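Local atomic coordinates of reducing end xylose-releasing exo-oligoxylanase (Bacillus halodurans, PDB entry 1WU4), a protein that hydrolyses xylooligosaccharides of three or more units, releasing xylose from the reducing end with inversion of anomeric configuration. Residues 47-51 against 357-361; 65-69 against 110-116; 72-76 against 88-92; 106-110 against 164-168; 124-128 against 185-189. The protein carries 1 engineered substitution. All blocks are in the same frame, centred on the assembly; numbering follows the deposited sequence.

Contact 1: 47-51 against 357-361; sequences KIYYE and RRYYD
Arg358 reaches over to the backbone of Lys47 and holds one carbonyl oxygen side-on with two nitrogens: NE and NH2 of Arg358 each stand 2.8 Å from Lys47 O. Both bonds are bent, with N-H...O angles close to 140°, as two donors of one guanidinium sharing an acceptor must be. NH2 approaches in the plane of the carbonyl group, NE from above it. The Tyr50 hydroxyl comes to the same guanidinium edge, Tyr50 OH lying 3.2 Å from Arg358 NH2, and the two flat groups are turned 67° against each other. An apolar patch adjoins this polar end, where Ile48 CG2 rests 3.9 Å from Tyr359 CA on the first turn of helix 358-372.

Arg358 starts with CG between its backbone N and carbonyl carbon (chi1 55°), then runs extended to NE, which carries the head away from the helix. The next residue, Tyr359, sends its hydroxyl to Glu70, the probable proton donor. Two Arg358 N-H groups thus link helix 358-372, which also supplies a partner of that acid, to the residues leading into the 49-52/56-59 hairpin, while a third, on NH1, binds Gly355 O.

Contact 2: 65-69 against 110-116; sequences LDVRT and FAWSCQP
Val67 and Cys114 pair as the hydrogen-bonded rung of a short antiparallel beta ribbon, with Arg68 and Ser113 as the neighbouring non-hydrogen-bonded pair. The backbone bonds are Val67 N to Cys114 O, 2.7 Å, and Cys114 N to Val67 O, 2.8 Å. Thr69 N adds a third, 3.0 Å from Trp112 O, just where strand 67-68 passes into helix 69-81; Arg68 is the N-cap residue, two before Glu70, the probable proton donor.

The charged interactions gather beside Arg68 and Ser113. Asp66 OD2 accepts Arg68 NE in a salt bridge of 2.9 Å through its syn lone pair, and Ser113 OG, 2.7 Å away, meets the same oxygen on its anti side, out of the carboxylate plane. Asn121 also bonds Ser113 OG. These bonds help to fix the rotation of the arginine head, whose face receives the rim of an indole: Trp112 CZ3 lies 3.5 Å from Arg68 CZ, with the planes 71° apart. Ser113 CB covers the centre of one indole face.

Val67 and Cys114 occupy the other ribbon face, Val67 meeting Trp94 of helix 85-99. At the start of helix 69-81, Thr69 CG2 touches Phe110 CB and comes within 3.1 Å of Ala111 O. At the far end Gln115 OE1 accepts from Asn121 ND2, and one water gives a hydrogen bond to Leu65 O, 2.7 Å, and takes a weak one from Gln115 NE2.

Contact 3: 72-76 against 88-92; sequences MSYGM and FDRIW
The helical turns 72-76 and 88-92 run antiparallel, their axes 9.2 Å apart at an angle of 162°, and the backbones come nearest at Met76 and Phe88, with CA atoms 5.0 Å apart. Met76 carries most of the contact. Its CG sits over the face of the Phe88 ring, 4.3 Å from the centroid, in a CH-pi contact. The last torsion of Met76 (chi3 62°) then folds the methyl group back between two aromatic side chains: Met76 CE is 3.5 Å from Phe88 CZ and equally 3.5 Å from Trp92 CE3. The sulfur makes Met-aromatic contacts with both, above the phenyl face at a distance and oblique to the indole.

The CB of Ile91 is directed toward helix 69-81. One branch, Ile91 CG2, lies 3.7 Å from Met76 CG and also touches the doubly bent Met72 chain. The other branch ends with Ile91 CD1 against the bare backbone of Gly75, 3.8 Å from Gly75 C.

Such antiparallel neighbours, consecutive in the chain, are the building elements of an (alpha/alpha)6 barrel. Helix 127-144 closes one flank, with Phe133 on Met76 and Ala140 on Phe88, while hairpin residues Tyr49, Tyr58 and Leu59 cover Ile91 and Met72.

Contact 4: 106-110 against 164-168; sequences HAGYF and TCVHN
Tyr109 brings the outer end of its ring to the last turn of helix 154-167 without a single direct hydrogen bond between the two segments; the polar link runs through water. This water donates to Gly108 O at 2.7 Å and lies 2.8 Å from Thr164 OG1, an atom that is also bonded to Lys160 O within the helix.

Two residues of the helix and the one after it meet the phenol. The CB of Thr164 is directed toward the loop, and with OG1 beside the backbone N (chi1 -55°) the methyl branch is left for the ring, CG2 lying 3.6 Å from Tyr109 CE1; the approach is oblique, and the two side chains run alongside, oppositely directed. Cys165 stays at the ring edge, its SG 5.5 Å from the Tyr109 centroid, a sulfur-aromatic contact near the ring plane. Asn168, just past the helix end, places its CB 3.6 Å from Tyr109 OH.

The tyrosine is presented by a type II beta turn, His106 to Tyr109, closed by a 3.0 Å bond from Tyr109 N to His106 O. Gly108 occupies the third position at phi 104°, where a CB would press on the carbonyl oxygen of Ala107. The turn belongs to the loop between helix 85-99 and strand 113-114, and Gly108 and Tyr109 share backbone hydrogen bonds with Met101. Beyond the helix end the phenol finds its polar partner: Tyr109 OH is hydrogen-bonded to His175 O, and Met177 packs against the same side chain.

Contact 5: 124-128 against 185-189; sequences GPAPD and IKFIP
Ile185 has CG1 turned away from its backbone N (chi1 -172°) and continues straight through chi2, a fully extended reach that sets CD1 3.8 Å from Pro127 CB. Ile188 takes the other kind of rotamer, with CG1 between backbone N and carbonyl carbon (chi1 54°); its CG2, anti to the carbonyl carbon and beside the backbone N, meets Pro125 O at 3.7 Å. The same CG2 lies over one face of the Phe187 ring.

Pro127 carries the largest share of the contact. Its ring pushes into the bend of the 185-189 loop, where two successive carbonyl oxygens receive it: Pro127 CG is 3.4 Å from Lys186 O, and Pro127 CD comes to 3.0 Å from Phe187 O, a close approach of carbon to oxygen. Farther along, Pro125 and Pro189 reach toward each other through their outermost ring carbons, CG to CG 3.7 Å. The extended Lys186 chain runs alongside the loop, and its NZ donates to Pro189 O, 3.1 Å away, and to Pro176 O.

Ala126 is at the N-cap position of helix 127-144 and Pro127 opens it, so this contact seats the beginning of that helix on the loop leading to strand 193-194. Phe187 meets the ring of Phe193, nearly parallel, and lies about 5 Å, side chain to side chain, from Asp263, the probable proton acceptor. With no hydrogen bond between the segments, the fit depends on proline carbons against carbonyls and aliphatic tips; Pro127 CD, next to the ring nitrogen, is probably somewhat polarised, which suits the oxygen it meets.

In the fold
Contacts 3 and 5 are buried, whereas contacts 1, 2 and 4 are only partly so. Hydrogen bonding across the segments belongs to contact 1, by an arginine on a loop carbonyl, and contact 2, by strand pairing, both near the probable acid Glu70. Contacts 3 and 4 rely on apolar and sulfur-aromatic packing, contact 4 adding a bridging water, and contact 5 on proline and aliphatic packing. Strand 67-68 runs directly into the first helix of contact 3, and Val67 touches Met72 there. Phe110 lies in a segment of both contacts 2 and 4 and also meets Trp92. Pro125 of contact 5 packs on His106 and Tyr109 of contact 4. Contact 1 meets contact 3 through Tyr49, on Arg90 and Ile91.

Contact 1: 47-51 against 357-361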
# COMPACT_ATOMS: atom_id res chain seq x y z
N LYS A 47 -6.97 6.46 -16.58
CA LYS A 47 -7.61 5.10 -16.49
C LYS A 47 -6.54 4.02 -16.36
O LYS A 47 -5.63 3.94 -17.20
CB LYS A 47 -8.44 4.84 -17.74
CG LYS A 47 -9.10 3.47 -17.74
CD LYS A 47 -9.47 3.03 -19.14
CE LYS A 47 -10.11 1.66 -19.16
NZ LYS A 47 -10.38 1.18 -20.54
N ILE A 48 -6.65 3.19 -15.33
CA ILE A 48 -5.67 2.14 -15.10
C ILE A 48 -6.29 0.74 -14.99
O ILE A 48 -5.57 -0.25 -14.95
CB ILE A 48 -4.86 2.42 -13.82
CG1 ILE A 48 -5.80 2.51 -12.62
CG2 ILE A 48 -4.09 3.73 -13.98
CD1 ILE A 48 -5.10 2.75 -11.29
N TYR A 49 -7.62 0.67 -14.94
CA TYR A 49 -8.32 -0.61 -14.84
C TYR A 49 -8.90 -1.01 -16.18
O TYR A 49 -9.58 -0.22 -16.83
CB TYR A 49 -9.44 -0.51 -13.79
CG TYR A 49 -10.42 -1.66 -13.81
CD1 TYR A 49 -10.02 -2.95 -13.45
CD2 TYR A 49 -11.74 -1.46 -14.19
CE1 TYR A 49 -10.93 -4.01 -13.47
CE2 TYR A 49 -12.65 -2.51 -14.21
CZ TYR A 49 -12.24 -3.78 -13.85
OH TYR A 49 -13.14 -4.82 -13.88
N TYR A 50 -8.63 -2.25 -16.59
CA TYR A 50 -9.12 -2.77 -17.87
C TYR A 50 -9.93 -4.04 -17.69
O TYR A 50 -9.52 -4.98 -17.01
CB TYR A 50 -7.93 -3.04 -18.79
CG TYR A 50 -7.18 -1.78 -19.17
CD1 TYR A 50 -7.55 -1.04 -20.29
CD2 TYR A 50 -6.14 -1.31 -18.38
CE1 TYR A 50 -6.90 0.15 -20.62
CE2 TYR A 50 -5.48 -0.13 -18.70
CZ TYR A 50 -5.86 0.60 -19.81
OH TYR A 50 -5.21 1.77 -20.12
N GLU A 51 -11.11 -4.06 -18.30
CA GLU A 51 -12.00 -5.21 -18.21
C GLU A 51 -11.80 -6.14 -19.40
O GLU A 51 -11.66 -5.69 -20.54
CB GLU A 51 -13.45 -4.72 -18.16
CG GLU A 51 -14.30 -5.42 -17.13
CD GLU A 51 -15.45 -4.56 -16.65
OE1 GLU A 51 -16.30 -4.19 -17.49
OE2 GLU A 51 -15.51 -4.25 -15.44
N ARG A 357 2.46 7.16 -17.92
CA ARG A 357 2.97 6.80 -16.60
C ARG A 357 2.10 7.25 -15.43
O ARG A 357 2.59 7.52 -14.34
CB ARG A 357 4.39 7.33 -16.43
CG ARG A 357 5.42 6.48 -17.17
CD ARG A 357 6.78 7.15 -17.25
NE ARG A 357 7.80 6.23 -17.74
CZ ARG A 357 7.73 5.54 -18.87
NH1 ARG A 357 8.71 4.72 -19.22
NH2 ARG A 357 6.67 5.65 -19.66
N ARG A 358 0.79 7.30 -15.67
CA ARG A 358 -0.17 7.72 -14.66
C ARG A 358 -0.39 6.68 -13.55
O ARG A 358 -0.76 7.03 -12.43
CB ARG A 358 -1.51 8.03 -15.34
CG ARG A 358 -2.05 6.87 -16.17
CD ARG A 358 -3.35 7.24 -16.86
NE ARG A 358 -3.91 6.13 -17.62
CZ ARG A 358 -3.39 5.64 -18.74
NH1 ARG A 358 -2.28 6.16 -19.25
NH2 ARG A 358 -3.98 4.62 -19.36
N TYR A 359 -0.14 5.42 -13.87
CA TYR A 359 -0.35 4.30 -12.95
C TYR A 359 0.01 4.44 -11.46
O TYR A 359 -0.88 4.48 -10.60
CB TYR A 359 0.33 3.05 -13.50
CG TYR A 359 0.45 1.90 -12.52
CD1 TYR A 359 -0.68 1.19 -12.10
CD2 TYR A 359 1.68 1.54 -11.98
CE1 TYR A 359 -0.57 0.15 -11.17
CE2 TYR A 359 1.80 0.51 -11.06
CZ TYR A 359 0.67 -0.18 -10.65
OH TYR A 359 0.80 -1.19 -9.73
N TYR A 360 1.30 4.50 -11.15
CA TYR A 360 1.73 4.57 -9.75
C TYR A 360 1.21 5.78 -9.00
O TYR A 360 0.67 5.66 -7.90
CB TYR A 360 3.26 4.51 -9.67
CG TYR A 360 3.81 4.36 -8.26
CD1 TYR A 360 3.47 3.25 -7.47
CD2 TYR A 360 4.67 5.30 -7.71
CE1 TYR A 360 3.99 3.09 -6.18
CE2 TYR A 360 5.19 5.16 -6.43
CZ TYR A 360 4.84 4.05 -5.67
OH TYR A 360 5.37 3.90 -4.40
N ASP A 361 1.37 6.96 -9.60
CA ASP A 361 0.90 8.19 -8.98
C ASP A 361 -0.58 8.14 -8.67
O ASP A 361 -1.01 8.52 -7.58
CB ASP A 361 1.16 9.37 -9.92
CG ASP A 361 2.61 9.54 -10.24
OD1 ASP A 361 3.28 10.37 -9.59
OD2 ASP A 361 3.10 8.82 -11.14

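Contact 2: 65-69 against 110-116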
# COMPACT_ATOMS: atom_id res chain seq x y z
N LEU A 65 4.05 -1.33 -19.15
CA LEU A 65 3.25 -2.22 -19.99
C LEU A 65 3.14 -3.64 -19.44
O LEU A 65 3.26 -4.62 -20.17
CB LEU A 65 3.82 -2.26 -21.41
CG LEU A 65 3.80 -0.93 -22.17
CD1 LEU A 65 4.36 -1.14 -23.57
CD2 LEU A 65 2.38 -0.39 -22.23
N ASP A 66 2.91 -3.75 -18.13
CA ASP A 66 2.75 -5.05 -17.50
C ASP A 66 1.73 -4.96 -16.38
O ASP A 66 1.24 -3.88 -16.05
CB ASP A 66 4.10 -5.58 -16.99
CG ASP A 66 4.67 -4.77 -15.84
OD1 ASP A 66 4.15 -3.67 -15.55
OD2 ASP A 66 5.66 -5.23 -15.24
N VAL A 67 1.39 -6.11 -15.82
CA VAL A 67 0.42 -6.21 -14.73
C VAL A 67 1.20 -6.69 -13.52
O VAL A 67 1.84 -7.74 -13.56
CB VAL A 67 -0.70 -7.22 -15.07
CG1 VAL A 67 -1.69 -7.32 -13.92
CG2 VAL A 67 -1.41 -6.79 -16.35
N ARG A 68 1.16 -5.92 -12.44
CA ARG A 68 1.91 -6.26 -11.24
C ARG A 68 1.03 -6.60 -10.05
O ARG A 68 -0.08 -6.09 -9.93
CB ARG A 68 2.86 -5.11 -10.89
CG ARG A 68 3.75 -4.75 -12.06
CD ARG A 68 4.76 -3.67 -11.76
NE ARG A 68 5.68 -3.53 -12.89
CZ ARG A 68 6.82 -2.86 -12.86
NH1 ARG A 68 7.20 -2.24 -11.75
NH2 ARG A 68 7.58 -2.81 -13.94
N THR A 69 1.52 -7.47 -9.17
CA THR A 69 0.73 -7.85 -8.00
C THR A 69 0.47 -6.62 -7.13
O THR A 69 -0.54 -6.55 -6.44
CB THR A 69 1.41 -8.97 -7.18
OG1 THR A 69 2.78 -8.63 -6.91
CG2 THR A 69 1.36 -10.28 -7.96
N PHE A 110 2.47 -15.21 -5.63
CA PHE A 110 2.02 -14.68 -6.91
C PHE A 110 3.15 -14.02 -7.70
O PHE A 110 3.88 -13.18 -7.17
CB PHE A 110 0.90 -13.66 -6.67
CG PHE A 110 -0.32 -14.25 -6.01
CD1 PHE A 110 -1.40 -14.66 -6.78
CD2 PHE A 110 -0.37 -14.42 -4.63
CE1 PHE A 110 -2.52 -15.24 -6.18
CE2 PHE A 110 -1.48 -15.00 -4.03
CZ PHE A 110 -2.56 -15.42 -4.80
N ALA A 111 3.30 -14.41 -8.97
CA ALA A 111 4.33 -13.84 -9.83
C ALA A 111 4.13 -12.33 -9.81
O ALA A 111 3.04 -11.84 -10.11
CB ALA A 111 4.20 -14.38 -11.25
N TRP A 112 5.18 -11.58 -9.48
CA TRP A 112 5.04 -10.13 -9.35
C TRP A 112 4.71 -9.34 -10.61
O TRP A 112 4.04 -8.30 -10.52
CB TRP A 112 6.30 -9.53 -8.70
CG TRP A 112 7.43 -9.24 -9.64
CD1 TRP A 112 8.37 -10.11 -10.10
CD2 TRP A 112 7.73 -7.97 -10.24
NE1 TRP A 112 9.25 -9.46 -10.94
CE2 TRP A 112 8.87 -8.15 -11.05
CE3 TRP A 112 7.14 -6.70 -10.17
CZ2 TRP A 112 9.44 -7.10 -11.78
CZ3 TRP A 112 7.70 -5.66 -10.90
CH2 TRP A 112 8.85 -5.87 -11.70
N SER A 113 5.15 -9.82 -11.76
CA SER A 113 4.90 -9.13 -13.02
C SER A 113 4.48 -10.08 -14.14
O SER A 113 5.14 -11.09 -14.38
CB SER A 113 6.16 -8.38 -13.46
OG SER A 113 6.02 -7.85 -14.76
N CYS A 114 3.38 -9.74 -14.79
CA CYS A 114 2.85 -10.53 -15.90
C CYS A 114 2.58 -9.61 -17.08
O CYS A 114 2.39 -8.40 -16.91
CB CYS A 114 1.54 -11.21 -15.52
SG CYS A 114 1.69 -12.61 -14.41
N GLN A 115 2.55 -10.18 -18.28
CA GLN A 115 2.24 -9.40 -19.46
C GLN A 115 0.72 -9.31 -19.50
O GLN A 115 0.02 -10.07 -18.82
CB GLN A 115 2.74 -10.11 -20.72
CG GLN A 115 4.25 -10.05 -20.90
CD GLN A 115 4.77 -8.62 -20.97
OE1 GLN A 115 4.81 -7.91 -19.96
NE2 GLN A 115 5.15 -8.19 -22.16
N PRO A 116 0.17 -8.35 -20.27
CA PRO A 116 -1.28 -8.22 -20.34
C PRO A 116 -2.01 -9.49 -20.77
O PRO A 116 -3.18 -9.68 -20.42
CB PRO A 116 -1.47 -7.08 -21.33
CG PRO A 116 -0.28 -6.21 -21.05
CD PRO A 116 0.84 -7.23 -20.95
O HOH W 1 4.09 -5.61 -22.49
O HOH W 2 3.60 -10.93 -5.51
O HOH W 3 4.25 -6.24 -7.72

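Contact 3: 72-76 against 88-92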
# COMPACT_ATOMS: atom_id res chain seq x y z
N MET A 72 -2.59 -5.13 -8.83
CA MET A 72 -3.76 -5.99 -8.70
C MET A 72 -4.27 -5.98 -7.26
O MET A 72 -5.47 -5.88 -7.02
CB MET A 72 -3.43 -7.42 -9.15
CG MET A 72 -3.07 -7.52 -10.63
SD MET A 72 -4.42 -6.98 -11.71
CE MET A 72 -5.12 -8.58 -12.18
N SER A 73 -3.35 -6.08 -6.29
CA SER A 73 -3.75 -6.06 -4.89
C SER A 73 -4.32 -4.69 -4.52
O SER A 73 -5.29 -4.59 -3.76
CB SER A 73 -2.57 -6.44 -3.98
OG SER A 73 -1.53 -5.49 -4.02
N TYR A 74 -3.73 -3.63 -5.07
CA TYR A 74 -4.24 -2.28 -4.83
C TYR A 74 -5.66 -2.19 -5.39
O TYR A 74 -6.56 -1.66 -4.74
CB TYR A 74 -3.40 -1.22 -5.54
CG TYR A 74 -2.09 -0.82 -4.89
CD1 TYR A 74 -1.73 -1.26 -3.61
CD2 TYR A 74 -1.20 0.03 -5.56
CE1 TYR A 74 -0.52 -0.87 -3.03
CE2 TYR A 74 -0.00 0.43 -4.99
CZ TYR A 74 0.34 -0.02 -3.72
OH TYR A 74 1.53 0.39 -3.17
N GLY A 75 -5.83 -2.69 -6.61
CA GLY A 75 -7.13 -2.66 -7.26
C GLY A 75 -8.21 -3.36 -6.47
O GLY A 75 -9.34 -2.89 -6.37
N MET A 76 -7.86 -4.52 -5.91
CA MET A 76 -8.81 -5.26 -5.09
C MET A 76 -9.15 -4.46 -3.84
O MET A 76 -10.31 -4.39 -3.44
CB MET A 76 -8.23 -6.63 -4.74
CG MET A 76 -8.31 -7.61 -5.90
SD MET A 76 -7.29 -9.08 -5.69
CE MET A 76 -8.02 -9.81 -4.23
N PHE A 88 -13.82 -6.31 -8.11
CA PHE A 88 -12.96 -7.09 -7.22
C PHE A 88 -12.75 -8.49 -7.77
O PHE A 88 -11.62 -8.96 -7.89
CB PHE A 88 -13.61 -7.18 -5.84
CG PHE A 88 -12.75 -7.84 -4.80
CD1 PHE A 88 -12.02 -7.07 -3.89
CD2 PHE A 88 -12.66 -9.23 -4.72
CE1 PHE A 88 -11.22 -7.67 -2.92
CE2 PHE A 88 -11.86 -9.84 -3.75
CZ PHE A 88 -11.14 -9.06 -2.85
N ASP A 89 -13.86 -9.16 -8.09
CA ASP A 89 -13.81 -10.53 -8.61
C ASP A 89 -13.09 -10.65 -9.95
O ASP A 89 -12.39 -11.62 -10.19
CB ASP A 89 -15.22 -11.10 -8.71
CG ASP A 89 -15.82 -11.43 -7.35
OD1 ASP A 89 -17.03 -11.74 -7.28
OD2 ASP A 89 -15.07 -11.39 -6.35
N ARG A 90 -13.28 -9.66 -10.82
CA ARG A 90 -12.61 -9.69 -12.12
C ARG A 90 -11.09 -9.66 -11.92
O ARG A 90 -10.36 -10.42 -12.56
CB ARG A 90 -13.04 -8.50 -12.98
CG ARG A 90 -14.39 -8.67 -13.68
CD ARG A 90 -14.80 -7.38 -14.37
NE ARG A 90 -16.05 -7.49 -15.12
CZ ARG A 90 -16.15 -8.01 -16.34
NH1 ARG A 90 -15.08 -8.46 -16.97
NH2 ARG A 90 -17.34 -8.06 -16.94
N ILE A 91 -10.63 -8.80 -11.02
CA ILE A 91 -9.20 -8.67 -10.75
C ILE A 91 -8.64 -9.90 -10.04
O ILE A 91 -7.59 -10.43 -10.42
CB ILE A 91 -8.93 -7.42 -9.87
CG1 ILE A 91 -9.31 -6.15 -10.64
CG2 ILE A 91 -7.46 -7.38 -9.47
CD1 ILE A 91 -9.26 -4.88 -9.80
N TRP A 92 -9.33 -10.37 -9.01
CA TRP A 92 -8.89 -11.53 -8.26
C TRP A 92 -8.86 -12.77 -9.16
O TRP A 92 -7.96 -13.60 -9.06
CB TRP A 92 -9.82 -11.75 -7.06
CG TRP A 92 -9.49 -12.95 -6.21
CD1 TRP A 92 -10.38 -13.90 -5.78
CD2 TRP A 92 -8.22 -13.32 -5.66
NE1 TRP A 92 -9.74 -14.83 -5.00
CE2 TRP A 92 -8.41 -14.50 -4.91
CE3 TRP A 92 -6.93 -12.77 -5.73
CZ2 TRP A 92 -7.37 -15.14 -4.23
CZ3 TRP A 92 -5.89 -13.41 -5.05
CH2 TRP A 92 -6.12 -14.58 -4.31

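Contact 4: 106-110 against 164-168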
# COMPACT_ATOMS: atom_id res chain seq x y z
N HIS A 106 8.80 -20.63 -5.43
CA HIS A 106 7.82 -19.68 -4.91
C HIS A 106 6.38 -20.13 -5.10
O HIS A 106 5.46 -19.31 -5.11
CB HIS A 106 8.05 -18.30 -5.55
CG HIS A 106 9.38 -17.69 -5.20
ND1 HIS A 106 10.32 -17.37 -6.14
CD2 HIS A 106 9.92 -17.38 -3.99
CE1 HIS A 106 11.40 -16.89 -5.54
NE2 HIS A 106 11.18 -16.89 -4.24
N ALA A 107 6.17 -21.43 -5.23
CA ALA A 107 4.83 -21.97 -5.37
C ALA A 107 4.05 -21.51 -4.13
O ALA A 107 4.56 -21.58 -3.01
CB ALA A 107 4.88 -23.50 -5.43
N GLY A 108 2.83 -21.03 -4.33
CA GLY A 108 2.04 -20.56 -3.21
C GLY A 108 2.00 -19.04 -3.16
O GLY A 108 1.19 -18.45 -2.45
N TYR A 109 2.89 -18.41 -3.92
CA TYR A 109 2.95 -16.95 -4.00
C TYR A 109 2.50 -16.52 -5.39
O TYR A 109 2.20 -17.36 -6.24
CB TYR A 109 4.38 -16.45 -3.74
CG TYR A 109 4.89 -16.70 -2.33
CD1 TYR A 109 4.12 -16.38 -1.21
CD2 TYR A 109 6.18 -17.18 -2.12
CE1 TYR A 109 4.63 -16.54 0.08
CE2 TYR A 109 6.70 -17.34 -0.84
CZ TYR A 109 5.92 -17.01 0.26
OH TYR A 109 6.44 -17.14 1.52
N PHE A 110 2.47 -15.21 -5.63
CA PHE A 110 2.02 -14.68 -6.91
C PHE A 110 3.15 -14.02 -7.70
O PHE A 110 3.88 -13.18 -7.17
CB PHE A 110 0.90 -13.66 -6.67
CG PHE A 110 -0.32 -14.25 -6.01
CD1 PHE A 110 -1.40 -14.66 -6.78
CD2 PHE A 110 -0.37 -14.42 -4.63
CE1 PHE A 110 -2.52 -15.24 -6.18
CE2 PHE A 110 -1.48 -15.00 -4.03
CZ PHE A 110 -2.56 -15.42 -4.80
N THR A 164 1.17 -19.41 4.19
CA THR A 164 2.36 -19.58 3.37
C THR A 164 3.39 -18.50 3.70
O THR A 164 4.57 -18.79 3.87
CB THR A 164 2.01 -19.49 1.87
OG1 THR A 164 0.99 -20.46 1.57
CG2 THR A 164 3.24 -19.78 1.02
N CYS A 165 2.93 -17.26 3.80
CA CYS A 165 3.82 -16.13 4.10
C CYS A 165 4.63 -16.33 5.38
O CYS A 165 5.76 -15.87 5.47
CB CYS A 165 3.01 -14.84 4.22
SG CYS A 165 2.28 -14.27 2.66
N VAL A 166 4.04 -17.00 6.36
CA VAL A 166 4.71 -17.22 7.63
C VAL A 166 5.45 -18.56 7.75
O VAL A 166 6.55 -18.62 8.30
CB VAL A 166 3.71 -17.13 8.81
CG1 VAL A 166 4.40 -17.43 10.13
CG2 VAL A 166 3.08 -15.75 8.85
N HIS A 167 4.85 -19.61 7.20
CA HIS A 167 5.40 -20.96 7.32
C HIS A 167 6.13 -21.59 6.15
O HIS A 167 6.68 -22.69 6.29
CB HIS A 167 4.28 -21.90 7.77
CG HIS A 167 3.72 -21.56 9.12
ND1 HIS A 167 4.29 -22.01 10.29
CD2 HIS A 167 2.68 -20.78 9.48
CE1 HIS A 167 3.62 -21.52 11.32
NE2 HIS A 167 2.64 -20.77 10.85
N ASN A 168 6.15 -20.93 5.00
CA ASN A 168 6.82 -21.50 3.83
C ASN A 168 8.26 -21.89 4.17
O ASN A 168 8.99 -21.12 4.80
CB ASN A 168 6.82 -20.51 2.67
CG ASN A 168 6.87 -21.20 1.32
OD1 ASN A 168 7.28 -20.61 0.32
ND2 ASN A 168 6.43 -22.46 1.28
O HOH W 4 -0.46 -19.60 -0.61

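Contact 5: 124-128 against 185-189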
# COMPACT_ATOMS: atom_id res chain seq x y z
N GLY A 124 9.15 -14.78 -9.37
CA GLY A 124 9.45 -14.22 -8.07
C GLY A 124 8.29 -13.33 -7.64
O GLY A 124 7.71 -12.64 -8.48
N PRO A 125 7.93 -13.33 -6.35
CA PRO A 125 6.83 -12.51 -5.84
C PRO A 125 7.28 -11.18 -5.22
O PRO A 125 8.47 -10.94 -5.04
CB PRO A 125 6.21 -13.42 -4.79
CG PRO A 125 7.44 -14.03 -4.17
CD PRO A 125 8.32 -14.35 -5.37
N ALA A 126 6.30 -10.34 -4.92
CA ALA A 126 6.55 -9.04 -4.29
C ALA A 126 5.67 -9.03 -3.04
O ALA A 126 4.45 -8.87 -3.13
CB ALA A 126 6.16 -7.91 -5.23
N PRO A 127 6.27 -9.20 -1.85
CA PRO A 127 5.55 -9.23 -0.57
C PRO A 127 4.49 -8.16 -0.33
O PRO A 127 3.48 -8.43 0.33
CB PRO A 127 6.67 -9.18 0.46
CG PRO A 127 7.74 -9.97 -0.21
CD PRO A 127 7.71 -9.44 -1.64
N ASP A 128 4.69 -6.94 -0.83
CA ASP A 128 3.68 -5.91 -0.61
C ASP A 128 2.38 -6.24 -1.34
O ASP A 128 1.31 -5.78 -0.96
CB ASP A 128 4.22 -4.51 -0.96
CG ASP A 128 4.63 -4.36 -2.42
OD1 ASP A 128 5.15 -5.32 -3.01
OD2 ASP A 128 4.43 -3.24 -2.96
N ILE A 185 8.80 -8.05 7.68
CA ILE A 185 8.51 -8.46 6.31
C ILE A 185 9.80 -8.26 5.51
O ILE A 185 10.58 -7.35 5.79
CB ILE A 185 7.36 -7.62 5.70
CG1 ILE A 185 6.93 -8.20 4.35
CG2 ILE A 185 7.78 -6.16 5.55
CD1 ILE A 185 5.70 -7.53 3.76
N LYS A 186 10.03 -9.13 4.53
CA LYS A 186 11.24 -9.06 3.70
C LYS A 186 10.96 -8.39 2.37
O LYS A 186 9.81 -8.27 1.95
CB LYS A 186 11.75 -10.47 3.40
CG LYS A 186 11.98 -11.38 4.59
CD LYS A 186 12.31 -12.77 4.05
CE LYS A 186 12.53 -13.80 5.13
NZ LYS A 186 12.76 -15.13 4.50
N PHE A 187 12.03 -7.95 1.70
CA PHE A 187 11.89 -7.33 0.38
C PHE A 187 11.37 -8.42 -0.57
O PHE A 187 10.45 -8.19 -1.35
CB PHE A 187 13.22 -6.79 -0.12
CG PHE A 187 13.23 -6.46 -1.57
CD1 PHE A 187 12.29 -5.58 -2.10
CD2 PHE A 187 14.12 -7.09 -2.43
CE1 PHE A 187 12.24 -5.33 -3.46
CE2 PHE A 187 14.07 -6.85 -3.80
CZ PHE A 187 13.13 -5.96 -4.31
N ILE A 188 12.00 -9.60 -0.50
CA ILE A 188 11.58 -10.77 -1.27
C ILE A 188 11.91 -11.97 -0.40
O ILE A 188 12.75 -11.88 0.50
CB ILE A 188 12.25 -10.88 -2.68
CG1 ILE A 188 13.77 -10.84 -2.57
CG2 ILE A 188 11.72 -9.79 -3.59
CD1 ILE A 188 14.46 -10.99 -3.92
N PRO A 189 11.26 -13.12 -0.63
CA PRO A 189 11.49 -14.33 0.16
C PRO A 189 12.92 -14.82 0.39
O PRO A 189 13.24 -15.28 1.48
CB PRO A 189 10.64 -15.38 -0.54
CG PRO A 189 9.51 -14.57 -1.12
CD PRO A 189 10.24 -13.37 -1.67